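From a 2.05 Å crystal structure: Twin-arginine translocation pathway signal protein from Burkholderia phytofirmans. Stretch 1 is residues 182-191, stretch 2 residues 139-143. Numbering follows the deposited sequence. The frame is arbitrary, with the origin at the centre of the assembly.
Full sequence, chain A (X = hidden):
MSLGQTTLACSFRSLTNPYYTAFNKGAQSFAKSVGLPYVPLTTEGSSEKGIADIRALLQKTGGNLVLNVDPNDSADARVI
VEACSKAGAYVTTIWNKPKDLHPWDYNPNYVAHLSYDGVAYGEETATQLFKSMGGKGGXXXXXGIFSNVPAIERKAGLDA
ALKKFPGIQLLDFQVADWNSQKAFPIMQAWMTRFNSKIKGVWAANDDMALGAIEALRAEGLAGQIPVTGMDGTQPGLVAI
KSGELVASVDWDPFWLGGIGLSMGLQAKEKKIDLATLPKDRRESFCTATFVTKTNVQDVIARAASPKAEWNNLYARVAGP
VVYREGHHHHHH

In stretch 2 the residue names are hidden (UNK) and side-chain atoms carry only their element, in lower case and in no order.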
# COMPACT_ATOMS: atom_id res chain seq x y z
N LYS A 182 6.40 10.68 12.20
CA LYS A 182 5.48 11.81 12.21
C LYS A 182 4.30 11.47 13.10
O LYS A 182 3.71 12.34 13.71
CB LYS A 182 5.01 12.15 10.79
CG LYS A 182 6.01 12.99 10.02
CD LYS A 182 5.52 13.28 8.61
CE LYS A 182 6.54 14.11 7.85
NZ LYS A 182 7.88 13.43 7.84
N ALA A 183 3.98 10.18 13.20
CA ALA A 183 2.87 9.74 14.04
C ALA A 183 3.22 9.78 15.52
O ALA A 183 2.37 10.02 16.37
CB ALA A 183 2.44 8.33 13.66
N PHE A 184 4.49 9.55 15.83
CA PHE A 184 4.96 9.54 17.21
C PHE A 184 4.59 10.83 17.94
O PHE A 184 3.78 10.79 18.87
CB PHE A 184 6.48 9.32 17.22
CG PHE A 184 7.07 9.14 18.59
CD1 PHE A 184 7.04 7.88 19.21
CD2 PHE A 184 7.69 10.20 19.24
CE1 PHE A 184 7.63 7.69 20.46
CE2 PHE A 184 8.28 10.02 20.50
CZ PHE A 184 8.25 8.77 21.11
N PRO A 185 5.15 11.99 17.54
CA PRO A 185 4.80 13.24 18.23
C PRO A 185 3.32 13.60 18.22
O PRO A 185 2.86 14.36 19.07
CB PRO A 185 5.68 14.28 17.54
CG PRO A 185 5.84 13.74 16.17
CD PRO A 185 6.08 12.26 16.43
N ILE A 186 2.57 13.09 17.25
CA ILE A 186 1.15 13.38 17.19
C ILE A 186 0.41 12.57 18.27
O ILE A 186 -0.54 13.05 18.88
CB ILE A 186 0.56 13.05 15.80
CG1 ILE A 186 1.11 14.03 14.75
CG2 ILE A 186 -0.95 13.14 15.83
CD1 ILE A 186 0.59 13.77 13.33
N MSE A 187 0.86 11.33 18.50
CA MSE A 187 0.26 10.47 19.51
C MSE A 187 0.51 11.07 20.88
O MSE A 187 -0.36 11.05 21.75
CB MSE A 187 0.87 9.07 19.46
CG MSE A 187 -0.10 7.95 19.08
SE MSE A 187 -1.45 7.66 20.23
CE MSE A 187 -2.75 7.78 19.26
N GLN A 188 1.71 11.61 21.06
CA GLN A 188 2.10 12.22 22.33
C GLN A 188 1.19 13.39 22.67
O GLN A 188 0.65 13.46 23.77
CB GLN A 188 3.54 12.72 22.27
CG GLN A 188 4.55 11.63 22.14
CD GLN A 188 5.96 12.14 22.26
OE1 GLN A 188 6.42 12.97 21.45
NE2 GLN A 188 6.68 11.67 23.28
N ALA A 189 1.03 14.31 21.72
CA ALA A 189 0.19 15.48 21.91
C ALA A 189 -1.26 15.09 22.18
O ALA A 189 -1.96 15.77 22.93
CB ALA A 189 0.27 16.39 20.70
N TRP A 190 -1.71 13.99 21.57
CA TRP A 190 -3.08 13.53 21.79
C TRP A 190 -3.28 13.00 23.21
O TRP A 190 -4.35 13.15 23.79
CB TRP A 190 -3.46 12.40 20.83
CG TRP A 190 -3.94 12.84 19.48
CD1 TRP A 190 -4.53 14.02 19.15
CD2 TRP A 190 -3.94 12.04 18.29
NE1 TRP A 190 -4.90 14.02 17.83
CE2 TRP A 190 -4.55 12.81 17.28
CE3 TRP A 190 -3.49 10.75 17.98
CZ2 TRP A 190 -4.72 12.33 15.97
CZ3 TRP A 190 -3.66 10.27 16.68
CH2 TRP A 190 -4.27 11.06 15.70
N MSE A 191 -2.26 12.33 23.74
CA MSE A 191 -2.35 11.78 25.09
C MSE A 191 -2.33 12.89 26.13
O MSE A 191 -2.92 12.76 27.20
CB MSE A 191 -1.21 10.81 25.34
CG MSE A 191 -1.45 9.45 24.73
SE MSE A 191 -0.00 8.43 24.87
CE MSE A 191 0.54 8.50 23.12
N UNK A 139 -11.80 7.67 20.32
CA UNK A 139 -10.83 7.16 19.35
C UNK A 139 -10.11 8.25 18.58
O UNK A 139 -10.72 9.22 18.15
c UNK A 139 -12.31 5.17 19.06
c UNK A 139 -10.50 5.65 17.40
c UNK A 139 -11.52 6.25 18.33
N UNK A 140 -8.80 8.10 18.43
CA UNK A 140 -8.01 9.04 17.65
C UNK A 140 -7.60 8.28 16.39
O UNK A 140 -7.41 7.06 16.45
c UNK A 140 -6.75 9.53 18.41
c UNK A 140 -7.15 10.45 19.54
c UNK A 140 -5.95 8.35 18.95
N UNK A 141 -7.46 8.97 15.26
CA UNK A 141 -7.09 8.31 14.01
C UNK A 141 -5.99 9.03 13.23
O UNK A 141 -5.99 10.25 13.11
c UNK A 141 -8.32 8.14 13.14
N UNK A 142 -5.06 8.24 12.70
CA UNK A 142 -3.93 8.73 11.94
C UNK A 142 -4.09 8.38 10.46
O UNK A 142 -4.26 7.22 10.12
c UNK A 142 -1.51 9.87 13.86
c UNK A 142 -2.64 8.12 12.47
c UNK A 142 -1.38 7.44 14.52
c UNK A 142 -2.24 8.53 13.90
N UNK A 143 -4.03 9.39 9.60
CA UNK A 143 -4.20 9.16 8.17
C UNK A 143 -2.96 9.31 7.32
O UNK A 143 -1.96 9.88 7.75

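Position 139 opens the strand segment. It carries three side-chain carbons: one bonded to CA, with two more attached to it. The fork at the first carbon makes this a beta-branched aliphatic side chain with no polar atom. It makes no contact with the helix. The residue is Val139.

Position 140 shows the same pattern, three carbons forked at the first. Here CA-to-CB points toward the helix. The CB lies over one face of the Trp190 ring, 3.6 Å from the centroid of the six-membered ring and 16° off its normal. This is a CH-pi contact, and CB is 3.5 Å from Trp190 CE3. One branch carbon also meets the CE methyl of the selenomethionine Met187. The residue is Val140, and its CG2 is 3.3 Å from Met187 CE, a tight approach for two carbons.

Position 141 has one side-chain carbon and nothing beyond it. The CB points away from the helix, as expected for the next residue along a strand. The contact is made by the backbone instead: the O of 141 is 3.2 Å from Trp190 CH2, at the ring edge and near its plane. No hydrogen bond is involved. A lone CB identifies Ala141.

Position 142 has four carbons, forked at the second. CA-to-CB points sideways, but the end of the side chain comes nearer to the helix. Its two terminal carbons reach Ala183, Ile186 and Trp190. Four carbons with this fork make Leu142. CD1 lies 4.0 Å from Ala183 CB. CD2 lies 3.9 Å from Ile186 CG2 and 3.5 Å from Trp190 CH2, approaching the ring obliquely.

Position 143 has backbone atoms only. With no CB there is no side chain to point, and the residue makes no contact with the helix. It is Gly143.

The helix and strand run nearly antiparallel, at 161°, with their axes 10.2 Å apart at closest approach. Side chains bridge that gap. Ala183, Ile186, Met187 and Trp190 follow the helical repeat and so share the side that meets the strand. Val140 and Leu142 answer from alternate strand positions. Trp190 touches three consecutive strand residues, through a face, an edge and an oblique approach. No hydrogen bonds cross between the stretches; the contact is chiefly apolar packing and buries 321 Å² in total. Trp190 NE1 is hydrogen-bonded elsewhere in the structure, so its polar atom is satisfied while its carbons pack against the strand.

Stretch 2, residues 139-143: VVALG
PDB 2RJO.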